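Local coordinates for glycosyl hydrolases family 2, sugar binding domain protein (Bacteroides uniformis str. 3978 T3 ii, PDB 6D1P) that probably hydrolyses the O-glycosidic bonds of glucuronides, as a beta-glucuronidase of glycoside hydrolase family 2 from a gut bacterium, at residues M350-E355 with W576-F581; G598-Q601 with T605-E608. All coordinates share one frame; numbering follows the deposited sequence.

Contact 1 (M350-E355 with W576-F581). With NA (sodium ion), chain C.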
loop_
_atom_site.group_PDB
_atom_site.type_symbol
_atom_site.label_atom_id
_atom_site.label_comp_id
_atom_site.label_asym_id
_atom_site.label_seq_id
_atom_site.Cartn_x
_atom_site.Cartn_y
_atom_site.Cartn_z
ATOM N N MET A 350 20.077 -12.388 -22.168
ATOM C CA MET A 350 19.989 -13.221 -23.365
ATOM C C MET A 350 21.361 -13.778 -23.748
ATOM O O MET A 350 21.485 -14.966 -24.076
ATOM C CB MET A 350 19.359 -12.427 -24.511
ATOM C CG MET A 350 17.947 -11.914 -24.208
ATOM S SD MET A 350 16.832 -13.205 -23.600
ATOM C CE MET A 350 16.811 -14.326 -24.992
ATOM N N GLN A 351 22.414 -12.957 -23.649
ATOM C CA GLN A 351 23.768 -13.474 -23.863
ATOM C C GLN A 351 24.090 -14.601 -22.893
ATOM O O GLN A 351 24.675 -15.614 -23.288
ATOM C CB GLN A 351 24.810 -12.354 -23.733
ATOM C CG GLN A 351 25.261 -11.777 -25.065
ATOM C CD GLN A 351 26.227 -10.608 -24.916
ATOM O OE1 GLN A 351 27.292 -10.732 -24.291
ATOM N NE2 GLN A 351 25.862 -9.460 -25.504
ATOM N N GLN A 352 23.718 -14.448 -21.624
ATOM C CA GLN A 352 23.993 -15.499 -20.652
ATOM C C GLN A 352 23.319 -16.805 -21.058
ATOM O O GLN A 352 23.877 -17.897 -20.870
ATOM C CB GLN A 352 23.518 -15.052 -19.272
ATOM C CG GLN A 352 24.301 -15.608 -18.089
ATOM C CD GLN A 352 23.754 -15.085 -16.750
ATOM O OE1 GLN A 352 22.651 -14.545 -16.699
ATOM N NE2 GLN A 352 24.517 -15.253 -15.675
ATOM N N ILE A 353 22.115 -16.700 -21.624
ATOM C CA ILE A 353 21.378 -17.872 -22.077
ATOM C C ILE A 353 22.069 -18.490 -23.287
ATOM O O ILE A 353 22.353 -19.697 -23.312
ATOM C CB ILE A 353 19.918 -17.486 -22.389
ATOM C CG1 ILE A 353 19.213 -17.037 -21.102
ATOM C CG2 ILE A 353 19.189 -18.628 -23.083
ATOM C CD1 ILE A 353 17.767 -16.690 -21.261
ATOM N N LYS A 354 22.341 -17.666 -24.306
ATOM C CA LYS A 354 23.053 -18.136 -25.490
ATOM C C LYS A 354 24.360 -18.829 -25.116
ATOM O O LYS A 354 24.655 -19.921 -25.608
ATOM C CB LYS A 354 23.317 -16.967 -26.437
ATOM C CG LYS A 354 24.082 -17.379 -27.688
ATOM C CD LYS A 354 23.212 -18.200 -28.623
ATOM C CE LYS A 354 24.013 -18.692 -29.832
ATOM N NZ LYS A 354 23.088 -19.186 -30.895
ATOM N N GLU A 355 25.128 -18.231 -24.200
ATOM C CA GLU A 355 26.386 -18.819 -23.748
ATOM C C GLU A 355 26.194 -20.114 -22.981
ATOM O O GLU A 355 27.165 -20.859 -22.815
ATOM C CB GLU A 355 27.138 -17.827 -22.865
ATOM C CG GLU A 355 27.646 -16.666 -23.658
ATOM C CD GLU A 355 28.090 -15.510 -22.799
ATOM O OE1 GLU A 355 28.238 -15.703 -21.566
ATOM O OE2 GLU A 355 28.272 -14.403 -23.366
ATOM N N TRP A 576 12.199 -25.467 -17.156
ATOM C CA TRP A 576 11.651 -24.315 -16.443
ATOM C C TRP A 576 12.462 -24.190 -15.165
ATOM O O TRP A 576 12.338 -25.027 -14.265
ATOM C CB TRP A 576 10.161 -24.494 -16.148
ATOM C CG TRP A 576 9.520 -23.310 -15.443
ATOM C CD1 TRP A 576 9.615 -22.993 -14.122
ATOM C CD2 TRP A 576 8.704 -22.300 -16.043
ATOM N NE1 TRP A 576 8.926 -21.835 -13.864
ATOM C CE2 TRP A 576 8.354 -21.387 -15.024
ATOM C CE3 TRP A 576 8.232 -22.080 -17.345
ATOM C CZ2 TRP A 576 7.530 -20.275 -15.257
ATOM C CZ3 TRP A 576 7.432 -20.971 -17.588
ATOM C CH2 TRP A 576 7.088 -20.075 -16.543
ATOM N N THR A 577 13.293 -23.160 -15.076
ATOM C CA THR A 577 13.330 -22.033 -15.993
ATOM C C THR A 577 14.744 -21.488 -15.892
ATOM O O THR A 577 15.546 -22.000 -15.089
ATOM C CB THR A 577 12.262 -20.930 -15.626
ATOM O OG1 THR A 577 12.251 -19.899 -16.625
ATOM C CG2 THR A 577 12.531 -20.316 -14.247
ATOM N N PHE A 578 15.081 -20.466 -16.687
ATOM C CA PHE A 578 16.468 -19.997 -16.684
ATOM C C PHE A 578 16.842 -19.361 -15.350
ATOM O O PHE A 578 17.896 -19.673 -14.775
ATOM C CB PHE A 578 16.711 -19.006 -17.820
ATOM C CG PHE A 578 18.116 -18.453 -17.838
ATOM C CD1 PHE A 578 19.205 -19.287 -18.093
ATOM C CD2 PHE A 578 18.351 -17.103 -17.590
ATOM C CE1 PHE A 578 20.520 -18.777 -18.095
ATOM C CE2 PHE A 578 19.641 -16.583 -17.594
ATOM C CZ PHE A 578 20.738 -17.417 -17.838
ATOM N N LYS A 579 15.978 -18.475 -14.839
ATOM C CA LYS A 579 16.305 -17.571 -13.743
ATOM C C LYS A 579 15.215 -17.581 -12.677
ATOM O O LYS A 579 14.023 -17.523 -13.000
ATOM C CB LYS A 579 16.500 -16.147 -14.285
ATOM C CG LYS A 579 17.101 -15.164 -13.295
ATOM C CD LYS A 579 17.542 -13.877 -14.001
ATOM C CE LYS A 579 16.313 -13.052 -14.425
ATOM N NZ LYS A 579 16.692 -12.229 -15.590
ATOM N N ASP A 580 15.632 -17.668 -11.410
ATOM C CA ASP A 580 14.733 -17.445 -10.285
ATOM C C ASP A 580 13.905 -16.196 -10.525
ATOM O O ASP A 580 14.438 -15.159 -10.924
ATOM C CB ASP A 580 15.534 -17.284 -8.990
ATOM C CG ASP A 580 16.122 -18.581 -8.492
ATOM O OD1 ASP A 580 15.950 -19.607 -9.181
ATOM O OD2 ASP A 580 16.761 -18.569 -7.399
ATOM N N PHE A 581 12.603 -16.290 -10.283
ATOM C CA PHE A 581 11.723 -15.159 -10.528
ATOM C C PHE A 581 10.670 -15.106 -9.434
ATOM O O PHE A 581 10.407 -16.097 -8.746
ATOM C CB PHE A 581 11.068 -15.259 -11.908
ATOM C CG PHE A 581 10.054 -16.354 -11.996
ATOM C CD1 PHE A 581 10.444 -17.644 -12.320
ATOM C CD2 PHE A 581 8.702 -16.102 -11.715
ATOM C CE1 PHE A 581 9.516 -18.665 -12.386
ATOM C CE2 PHE A 581 7.776 -17.115 -11.775
ATOM C CZ PHE A 581 8.174 -18.407 -12.126
HETATM NA NA NA C . 13.872 -13.591 -12.998
HETATM O O HOH W 1 13.110 -14.851 -15.393
#
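F578 lays its phenyl ring against the side chain of I353, so that one ring face meets the CG1 methylene almost squarely. I353 CG1 stands 3.4 Å from the centroid of the F578 ring and 4° off its normal, a CH-pi contact. Isoleucine suits this place because its ethyl branch sets a methylene over the ring centre, and with chi2 at -177° the extended chain carries on across the same face toward the root of the F578 side chain, where I353 CD1 lies 3.7 Å from F578 CD2. Q352 comes instead at the ring edge: its amide plane is turned 72° from the ring, and OE1 sits near the ring plane, 3.6 Å from F578 CZ. The carbonyl oxygen thus faces the slightly positive C-H rim, while Q352 NE2 is held elsewhere by G604 O. With CG of F578 anti to its backbone N, the ring reaches out to the helix. A serine in its place would probably leave I353 CG1 without a ring face and open a gap between helix and loop. Two residues on, D580 O binds a sodium ion at 2.7 Å, with D333 OD2 as another ligand. The helix is the first of the TIM barrel, the loop follows the last barrel strand, 572-574, and T328 of strand 321-329 touches both I353 and F578, while M350 packs on helix 370-379.

Contact 2 (G598-Q601 with T605-E608)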
loop_
_atom_site.group_PDB
_atom_site.type_symbol
_atom_site.label_atom_id
_atom_site.label_comp_id
_atom_site.label_asym_id
_atom_site.label_seq_id
_atom_site.Cartn_x
_atom_site.Cartn_y
_atom_site.Cartn_z
ATOM N N GLY A 598 15.302 -21.597 -11.263
ATOM C CA GLY A 598 16.289 -21.099 -12.194
ATOM C C GLY A 598 17.602 -21.852 -12.082
ATOM O O GLY A 598 17.874 -22.545 -11.103
ATOM N N VAL A 599 18.442 -21.741 -13.114
ATOM C CA VAL A 599 19.837 -22.127 -12.937
ATOM C C VAL A 599 20.710 -20.925 -12.616
ATOM O O VAL A 599 21.933 -21.071 -12.456
ATOM C CB VAL A 599 20.393 -22.913 -14.149
ATOM C CG1 VAL A 599 19.831 -24.320 -14.145
ATOM C CG2 VAL A 599 20.071 -22.222 -15.474
ATOM N N VAL A 600 20.113 -19.738 -12.504
ATOM C CA VAL A 600 20.794 -18.541 -12.031
ATOM C C VAL A 600 19.830 -17.809 -11.113
ATOM O O VAL A 600 18.604 -17.920 -11.251
ATOM C CB VAL A 600 21.258 -17.590 -13.170
ATOM C CG1 VAL A 600 22.050 -18.334 -14.260
ATOM C CG2 VAL A 600 20.084 -16.862 -13.773
ATOM N N GLN A 601 20.400 -17.045 -10.180
ATOM C CA GLN A 601 19.624 -16.301 -9.195
ATOM C C GLN A 601 18.868 -15.167 -9.870
ATOM O O GLN A 601 19.104 -14.831 -11.036
ATOM C CB GLN A 601 20.538 -15.738 -8.106
ATOM C CG GLN A 601 21.084 -16.777 -7.173
ATOM C CD GLN A 601 21.841 -16.164 -6.029
ATOM O OE1 GLN A 601 21.364 -15.207 -5.384
ATOM N NE2 GLN A 601 23.039 -16.691 -5.766
ATOM N N THR A 605 23.060 -14.013 -10.979
ATOM C CA THR A 605 24.200 -14.748 -10.452
ATOM C C THR A 605 24.005 -16.225 -10.757
ATOM O O THR A 605 22.989 -16.800 -10.349
ATOM C CB THR A 605 24.359 -14.538 -8.946
ATOM O OG1 THR A 605 24.364 -13.128 -8.639
ATOM C CG2 THR A 605 25.655 -15.180 -8.468
ATOM N N PRO A 606 24.938 -16.875 -11.455
ATOM C CA PRO A 606 24.749 -18.291 -11.809
ATOM C C PRO A 606 24.791 -19.226 -10.610
ATOM O O PRO A 606 25.652 -19.112 -9.737
ATOM C CB PRO A 606 25.916 -18.575 -12.765
ATOM C CG PRO A 606 26.279 -17.219 -13.331
ATOM C CD PRO A 606 25.985 -16.220 -12.257
ATOM N N LYS A 607 23.832 -20.153 -10.572
ATOM C CA LYS A 607 23.957 -21.338 -9.740
ATOM C C LYS A 607 24.906 -22.326 -10.416
ATOM O O LYS A 607 25.257 -22.182 -11.586
ATOM C CB LYS A 607 22.595 -22.009 -9.520
ATOM C CG LYS A 607 21.469 -21.089 -9.045
ATOM C CD LYS A 607 20.202 -21.889 -8.777
ATOM C CE LYS A 607 19.011 -20.975 -8.473
ATOM N NZ LYS A 607 17.673 -21.670 -8.416
ATOM N N GLU A 608 25.302 -23.357 -9.679
ATOM C CA GLU A 608 26.202 -24.339 -10.272
ATOM C C GLU A 608 25.497 -25.259 -11.262
ATOM O O GLU A 608 26.169 -25.920 -12.066
ATOM C CB GLU A 608 26.898 -25.128 -9.161
ATOM C CG GLU A 608 27.529 -24.178 -8.124
ATOM C CD GLU A 608 28.806 -24.708 -7.494
ATOM O OE1 GLU A 608 29.693 -25.247 -8.227
ATOM O OE2 GLU A 608 28.915 -24.596 -6.258
HETATM O O HOH W 2 24.182 -18.863 -7.155
#
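Q601 N and T605 O form a short, nearly straight backbone hydrogen bond, 2.6 Å long with an N-H...O angle of 171°. K607 N reaches V599 O at 2.8 Å, but this second backbone bond is more bent, at 138°. V600 and P606 lie between them as a non-hydrogen-bonded antiparallel pair, a position in which proline's lack of an N-H costs nothing. The result is a single beta bridge that pins a tight, hairpin-like reversal of the chain in the TIM barrel domain, between strand 594-595 and helix 609-617.

The charged interaction belongs to K607. Its chain, extended beyond CG, runs alongside the backbone of G598 and V599, with K607 CB 3.2 Å from V599 O, and ends with NZ bonded to G598 O at 2.8 Å. NZ stands above the plane of that carbonyl. The ammonium group also makes a salt bridge to D580 and a hydrogen bond to S517 O, so a long, flexible lysine can gather three oxygens within the buried interior. A side chain at G598 would come too close to V600 O, consistent with a glycine there.

One water links the Q601 amide to the main chain: Q601 NE2 donates to it at 2.8 Å, and it donates to the backbone carbonyl P606 O at 3.0 Å. Q601 OE1, at the other end of the amide, accepts from A769 N, while T605 OG1 turns to D603.

Apolar packing is lighter. V600 CG1 lies over P606, 3.6 Å from P606 CA and 4.2 Å from P606 CB, a loose side-chain contact. Beyond these residues, V599 packs on F557 and F613 of helices 550-564 and 609-617, and P606 on Y611.

From the N terminus, helix 343-356 brings in the first half of contact 1, and 220 residues, including several barrel strands and helices, pass before 576-581 closes that loop after strand 572-574. Contact 2 then opens and shuts within a span of a few residues, ahead of helix 609-617. The two are in series, neither nested nor crossed, yet their centres are 8 Å apart and they touch. F578 O is probably hydrogen-bonded to V599 N (2.7 Å), and K579 CG packs on V600 CG2 at 3.5 Å. Together they tie the start of the TIM barrel to its final strand and to the turn leading into helix 609-617.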